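Local atomic coordinates of beta-L-arabinobiosidase (Bacteroides thetaiotaomicron, PDB entry 5MQR), a protein that acts as a glycoside hydrolase in the breakdown of complex plant pectin, probably cutting arabinose-containing side chains. Residues H715-R720 with P891-L896; L1024-T1027 with G1031-P1034; C1055-L1060 with N1065-W1070. All coordinates share one frame; numbering follows the deposited sequence.

Contact 1 (H715-R720 with P891-L896)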
loop_
_atom_site.group_PDB
_atom_site.type_symbol
_atom_site.label_atom_id
_atom_site.label_comp_id
_atom_site.label_asym_id
_atom_site.label_seq_id
_atom_site.Cartn_x
_atom_site.Cartn_y
_atom_site.Cartn_z
ATOM N N HIS A 715 -14.964 27.512 11.225
ATOM C CA HIS A 715 -13.581 27.844 10.820
ATOM C C HIS A 715 -12.551 26.991 11.552
ATOM O O HIS A 715 -11.604 26.496 10.948
ATOM C CB HIS A 715 -13.240 29.329 11.011
ATOM C CG HIS A 715 -14.084 30.248 10.185
ATOM N ND1 HIS A 715 -14.201 31.593 10.453
ATOM C CD2 HIS A 715 -14.894 30.002 9.121
ATOM C CE1 HIS A 715 -15.027 32.140 9.574
ATOM N NE2 HIS A 715 -15.457 31.196 8.751
ATOM N N ILE A 716 -12.758 26.809 12.849
ATOM C CA ILE A 716 -11.825 26.044 13.664
ATOM C C ILE A 716 -11.950 24.557 13.366
ATOM O O ILE A 716 -10.936 23.865 13.253
ATOM C CB ILE A 716 -12.014 26.332 15.162
ATOM C CG1 ILE A 716 -11.685 27.800 15.436
ATOM C CG2 ILE A 716 -11.134 25.422 16.002
ATOM C CD1 ILE A 716 -12.191 28.319 16.760
ATOM N N TYR A 717 -13.179 24.065 13.264
ATOM C CA TYR A 717 -13.401 22.632 12.975
ATOM C C TYR A 717 -12.796 22.230 11.619
ATOM O O TYR A 717 -12.250 21.133 11.482
ATOM C CB TYR A 717 -14.880 22.246 13.045
ATOM C CG TYR A 717 -15.377 21.708 14.397
ATOM C CD1 TYR A 717 -15.638 22.549 15.473
ATOM C CD2 TYR A 717 -15.639 20.338 14.569
ATOM C CE1 TYR A 717 -16.115 22.043 16.672
ATOM C CE2 TYR A 717 -16.116 19.835 15.754
ATOM C CZ TYR A 717 -16.343 20.682 16.816
ATOM O OH TYR A 717 -16.797 20.130 18.005
ATOM N N GLU A 718 -12.878 23.115 10.626
ATOM C CA GLU A 718 -12.280 22.849 9.330
ATOM C C GLU A 718 -10.774 23.028 9.359
ATOM O O GLU A 718 -10.043 22.174 8.852
ATOM C CB GLU A 718 -12.854 23.748 8.248
ATOM C CG GLU A 718 -12.521 23.318 6.809
ATOM C CD GLU A 718 -13.511 22.308 6.235
ATOM O OE1 GLU A 718 -14.190 21.609 7.027
ATOM O OE2 GLU A 718 -13.626 22.224 4.986
ATOM N N SER A 719 -10.318 24.134 9.926
ATOM C CA SER A 719 -8.915 24.505 9.852
ATOM C C SER A 719 -8.015 23.701 10.775
ATOM O O SER A 719 -6.796 23.768 10.643
ATOM C CB SER A 719 -8.737 25.988 10.130
ATOM O OG SER A 719 -9.515 26.757 9.217
ATOM N N ARG A 720 -8.593 22.942 11.707
ATOM C CA ARG A 720 -7.782 22.178 12.660
ATOM C C ARG A 720 -6.942 21.097 11.976
ATOM O O ARG A 720 -5.991 20.614 12.578
ATOM C CB ARG A 720 -8.634 21.583 13.782
ATOM C CG ARG A 720 -9.580 20.471 13.339
ATOM C CD ARG A 720 -10.506 20.057 14.473
ATOM N NE ARG A 720 -11.603 19.209 13.990
ATOM C CZ ARG A 720 -12.270 18.314 14.729
ATOM N NH1 ARG A 720 -11.939 18.097 15.996
ATOM N NH2 ARG A 720 -13.261 17.602 14.181
ATOM N N PRO A 891 -28.419 19.862 19.219
ATOM C CA PRO A 891 -28.035 19.140 20.435
ATOM C C PRO A 891 -27.044 17.975 20.209
ATOM O O PRO A 891 -26.120 17.800 21.021
ATOM C CB PRO A 891 -29.370 18.633 20.974
ATOM C CG PRO A 891 -30.351 19.663 20.501
ATOM C CD PRO A 891 -29.877 19.971 19.104
ATOM N N TRP A 892 -27.223 17.210 19.127
ATOM C CA TRP A 892 -26.310 16.106 18.794
ATOM C C TRP A 892 -24.924 16.531 18.272
ATOM O O TRP A 892 -23.990 15.748 18.317
ATOM C CB TRP A 892 -26.937 15.151 17.783
ATOM C CG TRP A 892 -27.975 14.325 18.392
ATOM C CD1 TRP A 892 -27.790 13.208 19.144
ATOM C CD2 TRP A 892 -29.375 14.548 18.341
ATOM N NE1 TRP A 892 -28.982 12.709 19.541
ATOM C CE2 TRP A 892 -29.982 13.501 19.056
ATOM C CE3 TRP A 892 -30.182 15.506 17.719
ATOM C CZ2 TRP A 892 -31.360 13.392 19.202
ATOM C CZ3 TRP A 892 -31.570 15.411 17.869
ATOM C CH2 TRP A 892 -32.140 14.359 18.612
ATOM N N TYR A 893 -24.793 17.749 17.784
ATOM C CA TYR A 893 -23.474 18.332 17.486
ATOM C C TYR A 893 -22.546 18.289 18.710
ATOM O O TYR A 893 -21.333 18.197 18.563
ATOM C CB TYR A 893 -23.639 19.779 16.989
ATOM C CG TYR A 893 -22.425 20.416 16.412
ATOM C CD1 TYR A 893 -21.476 20.967 17.233
ATOM C CD2 TYR A 893 -22.262 20.540 15.035
ATOM C CE1 TYR A 893 -20.337 21.550 16.714
ATOM C CE2 TYR A 893 -21.144 21.151 14.496
ATOM C CZ TYR A 893 -20.176 21.659 15.345
ATOM O OH TYR A 893 -19.040 22.283 14.860
ATOM N N PHE A 894 -23.124 18.346 19.907
ATOM C CA PHE A 894 -22.351 18.308 21.142
ATOM C C PHE A 894 -22.659 17.086 21.979
ATOM O O PHE A 894 -22.359 17.061 23.167
ATOM C CB PHE A 894 -22.603 19.591 21.944
ATOM C CG PHE A 894 -22.414 20.831 21.151
ATOM C CD1 PHE A 894 -21.164 21.405 21.019
ATOM C CD2 PHE A 894 -23.475 21.411 20.503
ATOM C CE1 PHE A 894 -20.980 22.552 20.247
ATOM C CE2 PHE A 894 -23.305 22.557 19.739
ATOM C CZ PHE A 894 -22.056 23.136 19.612
ATOM N N ASN A 895 -23.234 16.065 21.358
ATOM C CA ASN A 895 -23.663 14.848 22.067
ATOM C C ASN A 895 -24.478 15.152 23.343
ATOM O O ASN A 895 -24.311 14.500 24.369
ATOM C CB ASN A 895 -22.441 13.966 22.390
ATOM C CG ASN A 895 -21.686 13.544 21.142
ATOM O OD1 ASN A 895 -22.163 12.734 20.366
ATOM N ND2 ASN A 895 -20.525 14.104 20.940
ATOM N N LEU A 896 -25.353 16.151 23.256
ATOM C CA LEU A 896 -26.156 16.562 24.405
ATOM C C LEU A 896 -27.182 15.508 24.831
ATOM O O LEU A 896 -27.257 15.179 26.017
ATOM C CB LEU A 896 -26.827 17.925 24.140
ATOM C CG LEU A 896 -27.595 18.625 25.261
ATOM C CD1 LEU A 896 -27.810 20.100 24.935
ATOM C CD2 LEU A 896 -28.940 17.967 25.512
HETATM O O HOH W 1 -18.836 18.090 17.244
HETATM O O HOH W 2 -18.809 18.604 20.374
#

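Contact 2 (L1024-T1027 with G1031-P1034)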
loop_
_atom_site.group_PDB
_atom_site.type_symbol
_atom_site.label_atom_id
_atom_site.label_comp_id
_atom_site.label_asym_id
_atom_site.label_seq_id
_atom_site.Cartn_x
_atom_site.Cartn_y
_atom_site.Cartn_z
ATOM N N LEU A 1024 -16.020 17.157 7.682
ATOM C CA LEU A 1024 -17.035 16.100 7.532
ATOM C C LEU A 1024 -16.443 14.913 6.782
ATOM O O LEU A 1024 -16.713 13.764 7.126
ATOM C CB LEU A 1024 -18.264 16.602 6.768
ATOM C CG LEU A 1024 -18.878 17.937 7.194
ATOM C CD1 LEU A 1024 -19.978 18.316 6.215
ATOM C CD2 LEU A 1024 -19.420 17.872 8.623
HETATM N N MSE A 1025 -15.647 15.197 5.754
HETATM C CA MSE A 1025 -14.974 14.151 4.994
HETATM C C MSE A 1025 -14.073 13.334 5.908
HETATM O O MSE A 1025 -14.132 12.119 5.909
HETATM C CB MSE A 1025 -14.166 14.734 3.839
HETATM C CG MSE A 1025 -14.994 15.444 2.768
HETATM SE SE MSE A 1025 -15.907 14.111 1.649
HETATM C CE MSE A 1025 -14.273 13.638 0.645
ATOM N N ILE A 1026 -13.278 14.020 6.722
ATOM C CA ILE A 1026 -12.283 13.400 7.572
ATOM C C ILE A 1026 -12.888 12.684 8.782
ATOM O O ILE A 1026 -12.481 11.550 9.110
ATOM C CB ILE A 1026 -11.250 14.442 8.021
ATOM C CG1 ILE A 1026 -10.445 14.919 6.809
ATOM C CG2 ILE A 1026 -10.296 13.870 9.074
ATOM C CD1 ILE A 1026 -9.615 16.170 7.057
ATOM N N THR A 1027 -13.842 13.320 9.454
ATOM C CA THR A 1027 -14.368 12.766 10.704
ATOM C C THR A 1027 -15.633 11.935 10.563
ATOM O O THR A 1027 -15.956 11.189 11.488
ATOM C CB THR A 1027 -14.639 13.846 11.786
ATOM O OG1 THR A 1027 -15.657 14.741 11.335
ATOM C CG2 THR A 1027 -13.390 14.609 12.104
ATOM N N GLY A 1031 -14.227 8.832 8.741
ATOM C CA GLY A 1031 -14.578 8.399 10.061
ATOM C C GLY A 1031 -13.474 8.447 11.097
ATOM O O GLY A 1031 -13.568 7.729 12.104
ATOM N N LEU A 1032 -12.466 9.297 10.917
ATOM C CA LEU A 1032 -11.497 9.503 11.999
ATOM C C LEU A 1032 -12.170 10.265 13.127
ATOM O O LEU A 1032 -12.585 11.395 12.928
ATOM C CB LEU A 1032 -10.273 10.270 11.516
ATOM C CG LEU A 1032 -9.213 10.654 12.569
ATOM C CD1 LEU A 1032 -8.609 9.449 13.279
ATOM C CD2 LEU A 1032 -8.117 11.458 11.892
ATOM N N ARG A 1033 -12.276 9.642 14.297
ATOM C CA ARG A 1033 -12.968 10.248 15.440
ATOM C C ARG A 1033 -12.004 10.835 16.467
ATOM O O ARG A 1033 -11.431 10.114 17.267
ATOM C CB ARG A 1033 -13.878 9.208 16.109
ATOM C CG ARG A 1033 -14.809 8.462 15.136
ATOM C CD ARG A 1033 -15.818 9.368 14.435
ATOM N NE ARG A 1033 -16.707 10.034 15.384
ATOM C CZ ARG A 1033 -17.515 11.059 15.096
ATOM N NH1 ARG A 1033 -17.573 11.575 13.859
ATOM N NH2 ARG A 1033 -18.281 11.586 16.054
ATOM N N PRO A 1034 -11.820 12.159 16.459
ATOM C CA PRO A 1034 -10.753 12.677 17.330
ATOM C C PRO A 1034 -11.018 12.440 18.796
ATOM O O PRO A 1034 -12.170 12.437 19.209
ATOM C CB PRO A 1034 -10.736 14.180 17.009
ATOM C CG PRO A 1034 -11.317 14.263 15.628
ATOM C CD PRO A 1034 -12.377 13.208 15.586
#

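Contact 3 (C1055-L1060 with N1065-W1070)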
loop_
_atom_site.group_PDB
_atom_site.type_symbol
_atom_site.label_atom_id
_atom_site.label_comp_id
_atom_site.label_asym_id
_atom_site.label_seq_id
_atom_site.Cartn_x
_atom_site.Cartn_y
_atom_site.Cartn_z
ATOM N N CYS A 1055 -8.459 6.567 0.266
ATOM C CA CYS A 1055 -7.385 6.807 1.211
ATOM C C CYS A 1055 -7.363 8.237 1.690
ATOM O O CYS A 1055 -7.484 9.158 0.903
ATOM C CB CYS A 1055 -6.043 6.457 0.553
ATOM S SG CYS A 1055 -4.606 6.888 1.545
ATOM N N LEU A 1056 -7.223 8.404 2.992
ATOM C CA LEU A 1056 -6.896 9.694 3.581
ATOM C C LEU A 1056 -5.514 9.575 4.169
ATOM O O LEU A 1056 -5.253 8.728 4.988
ATOM C CB LEU A 1056 -7.882 10.091 4.663
ATOM C CG LEU A 1056 -7.624 11.454 5.317
ATOM C CD1 LEU A 1056 -7.967 12.603 4.371
ATOM C CD2 LEU A 1056 -8.427 11.561 6.604
ATOM N N ASP A 1057 -4.633 10.460 3.746
ATOM C CA ASP A 1057 -3.217 10.372 4.057
ATOM C C ASP A 1057 -2.721 11.733 4.486
ATOM O O ASP A 1057 -3.402 12.754 4.320
ATOM C CB ASP A 1057 -2.478 9.935 2.806
ATOM C CG ASP A 1057 -1.240 9.116 3.088
ATOM O OD1 ASP A 1057 -0.701 9.101 4.215
ATOM O OD2 ASP A 1057 -0.784 8.473 2.131
ATOM N N ASN A 1058 -1.513 11.729 5.026
ATOM C CA ASN A 1058 -0.809 12.930 5.429
ATOM C C ASN A 1058 -1.568 13.679 6.521
ATOM O O ASN A 1058 -1.485 14.905 6.586
ATOM C CB ASN A 1058 -0.540 13.860 4.219
ATOM C CG ASN A 1058 0.641 14.802 4.448
ATOM O OD1 ASN A 1058 1.551 14.485 5.190
ATOM N ND2 ASN A 1058 0.620 15.950 3.818
ATOM N N VAL A 1059 -2.266 12.952 7.390
ATOM C CA VAL A 1059 -3.023 13.598 8.453
ATOM C C VAL A 1059 -2.076 13.837 9.633
ATOM O O VAL A 1059 -1.438 12.881 10.114
ATOM C CB VAL A 1059 -4.203 12.721 8.918
ATOM C CG1 VAL A 1059 -4.914 13.349 10.124
ATOM C CG2 VAL A 1059 -5.187 12.482 7.785
ATOM N N LEU A 1060 -1.986 15.076 10.116
ATOM C CA LEU A 1060 -1.252 15.357 11.351
ATOM C C LEU A 1060 -2.217 15.274 12.508
ATOM O O LEU A 1060 -3.083 16.124 12.675
ATOM C CB LEU A 1060 -0.575 16.723 11.319
ATOM C CG LEU A 1060 0.438 17.015 12.445
ATOM C CD1 LEU A 1060 1.569 15.981 12.461
ATOM C CD2 LEU A 1060 1.007 18.410 12.252
ATOM N N ASN A 1065 1.792 11.200 11.889
ATOM C CA ASN A 1065 1.240 11.270 10.539
ATOM C C ASN A 1065 0.367 10.048 10.274
ATOM O O ASN A 1065 0.894 8.940 10.267
ATOM C CB ASN A 1065 2.363 11.338 9.507
ATOM C CG ASN A 1065 3.201 12.598 9.659
ATOM O OD1 ASN A 1065 2.674 13.707 9.645
ATOM N ND2 ASN A 1065 4.489 12.432 9.827
ATOM N N LEU A 1066 -0.947 10.229 10.080
ATOM C CA LEU A 1066 -1.831 9.073 9.895
ATOM C C LEU A 1066 -2.237 8.887 8.475
ATOM O O LEU A 1066 -2.348 9.848 7.697
ATOM C CB LEU A 1066 -3.111 9.119 10.758
ATOM C CG LEU A 1066 -3.045 9.363 12.263
ATOM C CD1 LEU A 1066 -4.383 9.038 12.945
ATOM C CD2 LEU A 1066 -1.944 8.605 12.923
ATOM N N THR A 1067 -2.488 7.624 8.159
ATOM C CA THR A 1067 -3.070 7.222 6.887
ATOM C C THR A 1067 -4.210 6.276 7.172
ATOM O O THR A 1067 -4.072 5.376 7.987
ATOM C CB THR A 1067 -2.051 6.457 6.041
ATOM O OG1 THR A 1067 -0.836 7.189 6.024
ATOM C CG2 THR A 1067 -2.548 6.224 4.647
ATOM N N ILE A 1068 -5.327 6.470 6.500
ATOM C CA ILE A 1068 -6.443 5.540 6.599
ATOM C C ILE A 1068 -6.777 5.157 5.179
ATOM O O ILE A 1068 -7.017 6.014 4.346
ATOM C CB ILE A 1068 -7.694 6.197 7.238
ATOM C CG1 ILE A 1068 -7.393 6.653 8.668
ATOM C CG2 ILE A 1068 -8.889 5.246 7.180
ATOM C CD1 ILE A 1068 -8.352 7.697 9.188
ATOM N N LEU A 1069 -6.817 3.863 4.927
ATOM C CA LEU A 1069 -7.123 3.389 3.625
ATOM C C LEU A 1069 -7.957 2.133 3.601
ATOM O O LEU A 1069 -8.003 1.350 4.560
ATOM C CB LEU A 1069 -5.839 3.202 2.817
ATOM C CG LEU A 1069 -4.797 2.146 3.189
ATOM C CD1 LEU A 1069 -5.190 0.744 2.706
ATOM C CD2 LEU A 1069 -3.446 2.561 2.595
ATOM N N TRP A 1070 -8.600 1.977 2.462
ATOM C CA TRP A 1070 -9.497 0.893 2.185
ATOM C C TRP A 1070 -9.128 0.385 0.806
ATOM O O TRP A 1070 -8.959 1.167 -0.116
ATOM C CB TRP A 1070 -10.945 1.388 2.185
ATOM C CG TRP A 1070 -11.900 0.408 1.594
ATOM C CD1 TRP A 1070 -12.552 0.533 0.414
ATOM C CD2 TRP A 1070 -12.273 -0.879 2.127
ATOM N NE1 TRP A 1070 -13.329 -0.584 0.180
ATOM C CE2 TRP A 1070 -13.183 -1.462 1.218
ATOM C CE3 TRP A 1070 -11.943 -1.583 3.293
ATOM C CZ2 TRP A 1070 -13.777 -2.726 1.432
ATOM C CZ3 TRP A 1070 -12.541 -2.855 3.516
ATOM C CH2 TRP A 1070 -13.448 -3.403 2.585
#

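Contact 1 (H715-R720 with P891-L896)
Tyr893 sets its hydroxyl over the middle of the Tyr717 ring. The tight part of the contact is this one approach. Tyr893 OH lies 3.4 Å from Tyr717 CE1 and rides above the ring's centre. The two side chains come from opposite directions. Their rings are oblique, with centroids 5.4 Å apart and planes at 56°. Tyr893 gets there because its CG is anti to the backbone N (chi1 -169°), which turns the phenol toward the Tyr717 ring. Arg720 packs nearby, with Tyr717 CD2 against one face of its guanidinium, and Arg720 NE returns a bond to Tyr717 O.

The looser part is beside the Tyr717 hydroxyl, where two waters bridge the segments. No direct hydrogen bond joins the segments. One water donates both to Tyr717 OH, at 3.0 Å, and to Tyr893 O, at 2.8 Å. A second water also donates to Tyr893 O and reaches Tyr717 OH only weakly. Asp756 holds the same Tyr717 hydroxyl from helix 754-765. A leucine in place of Tyr717 would probably leave the Tyr893 hydroxyl without the ring beneath it and deprive Asp756 and the bridging waters of their partner. Asn895, with positive phi, ends the helix of Tyr893 in a Schellman motif, in which Leu896 N bonds to Pro891 O. Two helices far apart in sequence thus meet in the buried interior of the helical domain, an arrangement consistent with the (alpha/alpha)6 barrel of six-hairpin glycosidases.

Contact 2 (L1024-T1027 with G1031-P1034)
Thr1027 packs its CG2 methyl against the ring of Pro1034, with Thr1027 CG2 3.9 Å from Pro1034 CD. The two side chains cross at about a right angle. CG2 stands anti to the carbonyl carbon, while OG1 (chi1 64°) turns back into the helix and bonds to the carbonyl of Asp1023.

The backbone supplies one of the two hydrogen bonds. Leu1032 N donates to Ile1026 O over 2.9 Å, in the carbonyl plane. Gly1031 has positive phi and carries the chain out of the helix just before this bond. Two weaker CA-H...O contacts flank it. Thr1027 CA lies 3.2 Å from Leu1032 O, and Gly1031 CA faces Thr1027 O.

Arg1033 is bent at chi2 and chi3 and folds back on the helix end. Its NH1 donates to Thr1027 O over 2.9 Å, with an angle of 157° at the hydrogen. The oxygen lies at the guanidinium edge, but NH1 sits above the carbonyl plane. Arg1033 NH2 is held by Asn960 of helix 948-964. On the apolar flank, Ile1026 CG2 comes within 4.3 Å of Leu1032 CD2.

The C-terminal carbonyls of the helix thus meet one amide and one cationic side chain. The positive charge at this buried site is likely to offset the partial negative charge at the C-terminal end of the helix.

Contact 3 (C1055-L1060 with N1065-W1070)
The strands 1055-1060 and 1065-1070 run antiparallel, their short axes at 141°, and the register slips by one residue between Leu1056 and Val1059. Leu1056 and Ile1068 form a hydrogen-bonded pair; Ile1068 N reaches Leu1056 O over 2.7 Å. Val1059 and Leu1066 form the next such pair, with Leu1066 N 2.7 Å from Val1059 O. Between them the extra residue Asn1058 takes positive phi (62°).

Asp1057 and Thr1067 lie side by side and point the same way. Thr1067 OG1 donates to Asp1057 OD1 over 2.6 Å, from above the carboxylate plane. Asn1058 N reaches the same oxygen over 2.9 Å, from the opposite face. Ala619 also bonds OD1, and the amides of Phe620 and Leu621 hold OD2. The carboxylate therefore ties the bulge to residues 619-621 and is probably fixed in rotation.

The Thr1067 methyl CG2, anti to the backbone N, packs 3.8 Å from Cys1055 SG. Cys1055 CB and Leu1069 CB touch on the same face of the sheet as Leu1060 and Asn1065. Leu1060 CD1 lies 3.8 Å from Asn1065 OD1, whose polar partner is Arg723. The other face carries Leu1056, Val1059, Leu1066 and Ile1068. There Val1059 CB meets Leu1066 CB at 4.2 Å. Asn1058 and Val1059 both face Leu1066, a G1 beta bulge, in the beta hairpin of strands 1053-1061 and 1064-1071, set in the antiparallel sheet of the C-terminal domain.

How the contacts relate
All three contacts are buried, but they differ in chemistry. Contact 1 joins distant helices of the glycoside hydrolase domain through aromatic side chains and water. Contact 2 is local, and a backbone bond with one arginine closes the end of a helix. Contact 3 is a strand pair, held by backbone bonds on either side of a bulge, and by one buried carboxylate. Contact 2 lies between the others and touches both. Arg720 of contact 1 packs on Thr1027 and Pro1034. On the other flank of contact 2, Ile1026 and Leu1032 pack on Leu1056, Val1059, Leu1066 and Ile1068 of contact 3. Contacts 1 and 3 do not touch, and their centres are about 21 Å apart.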